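Local coordinates for 27kDa outer membrane protein (Silicibacter pomeroyi, PDB 3GYK) that probably acts as a thiol-disulfide oxidoreductase, this chain being its DsbA-like thioredoxin domain, at residues A74-A77 and K83-A86; E85-A90 and L104-E109. All blocks are in the same frame, centred on the assembly; numbering follows the deposited sequence.

How the contacts relate
Both contacts draw on helix 84-92 in the helical part of the DsbA-like thioredoxin domain, and their centres lie about 7 Å apart. In contact 1 the first turn of that helix meets the end of helix 66-77; contact 2 carries its later turns onto helix 100-109. They are joined by the ring of F87, whose CE2 comes to 3.5 Å from A74 O, so one aromatic side chain packs against both flanking helices. The CxxC pair C34 and C37, probably the redox centre as in the thioredoxin family, belongs to neither contact; H88 of the shared helix is hydrogen-bonded to Y32, just before them. The sulfate, probably from the crystallisation liquor, touches contact 2.

Contact 1. Residues A74-A77 and K83-A86; sequences AALA and KYEA
Y84 meets the last turn of helix 66-77 with one edge of its ring, directed at the backbone of A75. The CD1 corner comes to 3.1 Å from A75 O, which lies near the ring plane, so the carbonyl oxygen sits beside the weakly positive rim of the aromatic ring and not over its electron-rich faces. L76 N also lies near this plane, by CE1. That same ring carbon receives the methyl of A75, with A75 CB 3.9 Å from Y84 CE1. L76 adds a looser apolar touch through CD2, 4.5 Å from Y84 CE1; its CA-CB bond turns from the partner segment, and only the branched end comes back.

What puts the ring here is the first torsion of Y84: CG stands anti to the backbone N (chi1 -180°), which carries the ring across to the other helix from the very first turn of its own. At the far end of the ring, Y84 OH is hydrogen-bonded to E60 OE2, so the buried hydroxyl is satisfied and the ring is tethered at its tip as well as at its backbone. The closest CA pair, A75 and Y84, is 6.0 Å apart, a spacing to which the small alanine probably contributes.

The contact joins two consecutive helices, linked by a short connection, in the helical part of the DsbA-like thioredoxin domain. Strand 54-60 of the central sheet packs against it, E60 on A75 and L76 and Y58 on Y84, while L76 also packs on V126, H129 and I130 of helix 124-140.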
loop_
_atom_site.group_PDB
_atom_site.type_symbol
_atom_site.label_atom_id
_atom_site.label_comp_id
_atom_site.label_asym_id
_atom_site.label_seq_id
_atom_site.Cartn_x
_atom_site.Cartn_y
_atom_site.Cartn_z
ATOM N N ALA A 74 -11.600 3.447 -2.789
ATOM C CA ALA A 74 -12.387 2.925 -1.656
ATOM C C ALA A 74 -11.478 2.732 -0.442
ATOM O O ALA A 74 -11.831 3.114 0.676
ATOM C CB ALA A 74 -13.012 1.622 -2.034
ATOM N N ALA A 75 -10.309 2.138 -0.673
ATOM C CA ALA A 75 -9.373 1.903 0.411
ATOM C C ALA A 75 -8.954 3.226 1.045
ATOM O O ALA A 75 -9.014 3.368 2.271
ATOM C CB ALA A 75 -8.132 1.096 -0.097
ATOM N N LEU A 76 -8.552 4.199 0.230
ATOM C CA LEU A 76 -8.142 5.498 0.777
ATOM C C LEU A 76 -9.301 6.156 1.516
ATOM O O LEU A 76 -9.086 6.748 2.576
ATOM C CB LEU A 76 -7.605 6.426 -0.319
ATOM C CG LEU A 76 -6.264 5.957 -0.910
ATOM C CD1 LEU A 76 -5.967 6.653 -2.265
ATOM C CD2 LEU A 76 -5.109 6.144 0.116
ATOM N N ALA A 77 -10.523 6.055 0.967
ATOM C CA ALA A 77 -11.703 6.586 1.667
ATOM C C ALA A 77 -11.936 5.935 3.041
ATOM O O ALA A 77 -12.466 6.586 3.956
ATOM C CB ALA A 77 -12.996 6.472 0.789
ATOM N N LYS A 83 -10.551 2.489 9.196
ATOM C CA LYS A 83 -10.564 1.078 8.853
ATOM C C LYS A 83 -9.675 0.760 7.646
ATOM O O LYS A 83 -9.857 -0.276 7.011
ATOM C CB LYS A 83 -12.010 0.610 8.594
ATOM C CG LYS A 83 -12.853 0.451 9.856
ATOM C CD LYS A 83 -14.282 0.014 9.508
ATOM C CE LYS A 83 -15.008 -0.522 10.725
ATOM N NZ LYS A 83 -15.459 0.597 11.607
ATOM N N TYR A 84 -8.705 1.635 7.349
ATOM C CA TYR A 84 -7.808 1.419 6.205
ATOM C C TYR A 84 -7.115 0.056 6.255
ATOM O O TYR A 84 -7.180 -0.724 5.294
ATOM C CB TYR A 84 -6.759 2.557 6.049
ATOM C CG TYR A 84 -5.874 2.287 4.856
ATOM C CD1 TYR A 84 -6.296 2.626 3.571
ATOM C CD2 TYR A 84 -4.649 1.611 5.007
ATOM C CE1 TYR A 84 -5.487 2.355 2.455
ATOM C CE2 TYR A 84 -3.854 1.316 3.920
ATOM C CZ TYR A 84 -4.297 1.675 2.642
ATOM O OH TYR A 84 -3.529 1.375 1.554
ATOM N N GLU A 85 -6.424 -0.235 7.359
ATOM C CA GLU A 85 -5.635 -1.462 7.417
ATOM C C GLU A 85 -6.498 -2.724 7.243
ATOM O O GLU A 85 -6.150 -3.605 6.443
ATOM C CB GLU A 85 -4.800 -1.548 8.716
ATOM C CG GLU A 85 -3.900 -2.777 8.729
ATOM C CD GLU A 85 -2.947 -2.860 9.920
ATOM O OE1 GLU A 85 -2.754 -1.828 10.627
ATOM O OE2 GLU A 85 -2.400 -3.971 10.142
ATOM N N ALA A 86 -7.607 -2.810 7.984
ATOM C CA ALA A 86 -8.457 -3.999 7.913
ATOM C C ALA A 86 -9.001 -4.156 6.494
ATOM O O ALA A 86 -9.063 -5.274 5.950
ATOM C CB ALA A 86 -9.600 -3.888 8.901
#

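Contact 2. Residues E85-A90 and L104-E109; sequences EAFHWA and LRIARE. With SO4 (sulfate ion), chain G.
F87 reaches across to A107 and I106 with the outer part of its ring. With chi1 at -166°, CG points away from its own amide nitrogen, which swings the ring from CB toward helix 100-109. CD1 comes first, 4.0 Å from I106 CG2, a methyl lying near the ring plane at its edge. CE1 goes deeper, to 3.5 Å from A107 N, and at the tip CZ rests 3.7 Å from A107 CB. With an alanine here, the A107 methyl and backbone would probably lose their aromatic cover, and I106 CG2 would keep only A90 of this helix.

One turn on, A90 CB presses against I106 CG2 at 3.4 Å, tighter than usual for two carbons. The axes of 85-90 and 104-109 come within 9.7 Å at 132°, and small residues at A90 and A107 fit this spacing. On the other branch of I106, CD1 approaches sulfate O4, an ion also hydrogen-bonded to S95 N; the fit of the R105 guanidinium to it is doubtful, R105 having two conformers. What passes between the helices is therefore apolar, the packing of F87 and A90 on I106 and A107.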
loop_
_atom_site.group_PDB
_atom_site.type_symbol
_atom_site.label_atom_id
_atom_site.label_comp_id
_atom_site.label_asym_id
_atom_site.label_seq_id
_atom_site.Cartn_x
_atom_site.Cartn_y
_atom_site.Cartn_z
ATOM N N GLU A 85 -6.424 -0.235 7.359
ATOM C CA GLU A 85 -5.635 -1.462 7.417
ATOM C C GLU A 85 -6.498 -2.724 7.243
ATOM O O GLU A 85 -6.150 -3.605 6.443
ATOM C CB GLU A 85 -4.800 -1.548 8.716
ATOM C CG GLU A 85 -3.900 -2.777 8.729
ATOM C CD GLU A 85 -2.947 -2.860 9.920
ATOM O OE1 GLU A 85 -2.754 -1.828 10.627
ATOM O OE2 GLU A 85 -2.400 -3.971 10.142
ATOM N N ALA A 86 -7.607 -2.810 7.984
ATOM C CA ALA A 86 -8.457 -3.999 7.913
ATOM C C ALA A 86 -9.001 -4.156 6.494
ATOM O O ALA A 86 -9.063 -5.274 5.950
ATOM C CB ALA A 86 -9.600 -3.888 8.901
ATOM N N PHE A 87 -9.367 -3.031 5.882
ATOM C CA PHE A 87 -9.932 -3.059 4.525
ATOM C C PHE A 87 -8.876 -3.471 3.489
ATOM O O PHE A 87 -9.146 -4.310 2.606
ATOM C CB PHE A 87 -10.539 -1.682 4.208
ATOM C CG PHE A 87 -11.443 -1.644 2.981
ATOM C CD1 PHE A 87 -12.145 -2.773 2.536
ATOM C CD2 PHE A 87 -11.615 -0.430 2.297
ATOM C CE1 PHE A 87 -12.995 -2.689 1.417
ATOM C CE2 PHE A 87 -12.450 -0.335 1.181
ATOM C CZ PHE A 87 -13.154 -1.471 0.743
ATOM N N HIS A 88 -7.667 -2.933 3.624
ATOM C CA HIS A 88 -6.550 -3.300 2.765
ATOM C C HIS A 88 -6.274 -4.800 2.786
ATOM O O HIS A 88 -6.171 -5.418 1.723
ATOM C CB HIS A 88 -5.269 -2.535 3.145
ATOM C CG HIS A 88 -4.060 -3.034 2.435
ATOM N ND1 HIS A 88 -3.715 -2.598 1.180
ATOM C CD2 HIS A 88 -3.141 -3.970 2.779
ATOM C CE1 HIS A 88 -2.626 -3.228 0.777
ATOM N NE2 HIS A 88 -2.261 -4.074 1.728
ATOM N N TRP A 89 -6.144 -5.381 3.985
ATOM C CA TRP A 89 -5.874 -6.807 4.100
ATOM C C TRP A 89 -7.022 -7.624 3.503
ATOM O O TRP A 89 -6.780 -8.655 2.865
ATOM C CB TRP A 89 -5.636 -7.256 5.564
ATOM C CG TRP A 89 -4.409 -6.640 6.254
ATOM C CD1 TRP A 89 -4.378 -6.076 7.514
ATOM C CD2 TRP A 89 -3.073 -6.514 5.730
ATOM N NE1 TRP A 89 -3.100 -5.619 7.799
ATOM C CE2 TRP A 89 -2.285 -5.875 6.726
ATOM C CE3 TRP A 89 -2.450 -6.905 4.529
ATOM C CZ2 TRP A 89 -0.913 -5.603 6.547
ATOM C CZ3 TRP A 89 -1.075 -6.628 4.349
ATOM C CH2 TRP A 89 -0.329 -5.987 5.360
ATOM N N ALA A 90 -8.255 -7.157 3.695
ATOM C CA ALA A 90 -9.432 -7.926 3.242
ATOM C C ALA A 90 -9.554 -7.910 1.713
ATOM O O ALA A 90 -9.896 -8.936 1.087
ATOM C CB ALA A 90 -10.709 -7.412 3.902
ATOM N N LEU A 104 -17.247 -3.292 -2.751
ATOM C CA LEU A 104 -18.336 -2.914 -1.838
ATOM C C LEU A 104 -18.763 -4.059 -0.928
ATOM O O LEU A 104 -19.125 -3.819 0.227
ATOM C CB LEU A 104 -19.544 -2.304 -2.571
ATOM C CG LEU A 104 -19.269 -0.912 -3.165
ATOM C CD1 LEU A 104 -20.467 -0.432 -3.940
ATOM C CD2 LEU A 104 -18.858 0.118 -2.128
ATOM N N ARG A 105 -18.731 -5.285 -1.449
ATOM C CA ARG A 105 -18.993 -6.479 -0.650
ATOM C C ARG A 105 -18.004 -6.599 0.514
ATOM O O ARG A 105 -18.411 -6.725 1.676
ATOM C CB ARG A 105 -18.917 -7.734 -1.525
ATOM C CG ARG A 105 -18.827 -9.028 -0.735
ATOM C CD ARG A 105 -18.831 -10.246 -1.655
ATOM N NE ARG A 105 -17.543 -10.482 -2.313
ATOM C CZ ARG A 105 -16.525 -11.118 -1.749
ATOM N NH1 ARG A 105 -16.626 -11.554 -0.501
ATOM N NH2 ARG A 105 -15.403 -11.313 -2.427
ATOM N N ILE A 106 -16.713 -6.572 0.189
ATOM C CA ILE A 106 -15.632 -6.627 1.188
ATOM C C ILE A 106 -15.768 -5.470 2.207
ATOM O O ILE A 106 -15.592 -5.692 3.397
ATOM C CB ILE A 106 -14.206 -6.667 0.508
ATOM C CG1 ILE A 106 -14.036 -7.935 -0.355
ATOM C CG2 ILE A 106 -13.055 -6.555 1.527
ATOM C CD1 ILE A 106 -14.030 -9.255 0.406
ATOM N N ALA A 107 -16.121 -4.272 1.735
ATOM C CA ALA A 107 -16.333 -3.112 2.618
ATOM C C ALA A 107 -17.375 -3.401 3.702
ATOM O O ALA A 107 -17.127 -3.114 4.873
ATOM C CB ALA A 107 -16.694 -1.849 1.823
ATOM N N ARG A 108 -18.517 -3.972 3.304
ATOM C CA ARG A 108 -19.540 -4.410 4.252
ATOM C C ARG A 108 -18.936 -5.387 5.256
ATOM O O ARG A 108 -19.101 -5.225 6.470
ATOM C CB ARG A 108 -20.730 -5.062 3.536
ATOM C CG ARG A 108 -21.454 -4.177 2.536
ATOM C CD ARG A 108 -22.843 -4.731 2.179
ATOM N NE ARG A 108 -22.798 -6.022 1.489
ATOM C CZ ARG A 108 -22.542 -6.163 0.185
ATOM N NH1 ARG A 108 -22.306 -5.093 -0.580
ATOM N NH2 ARG A 108 -22.531 -7.375 -0.358
ATOM N N GLU A 109 -18.224 -6.388 4.739
ATOM C CA GLU A 109 -17.605 -7.430 5.565
ATOM C C GLU A 109 -16.708 -6.865 6.669
ATOM O O GLU A 109 -16.717 -7.387 7.792
ATOM C CB GLU A 109 -16.808 -8.411 4.704
ATOM C CG GLU A 109 -17.683 -9.339 3.883
ATOM C CD GLU A 109 -16.947 -10.577 3.353
ATOM O OE1 GLU A 109 -15.720 -10.719 3.553
ATOM O OE2 GLU A 109 -17.630 -11.429 2.742
HETATM S S SO4 G . -13.564 -13.340 -0.465
HETATM O O1 SO4 G . -12.892 -14.636 -0.532
HETATM O O2 SO4 G . -13.831 -12.815 -1.798
HETATM O O3 SO4 G . -14.824 -13.466 0.267
HETATM O O4 SO4 G . -12.727 -12.438 0.322
#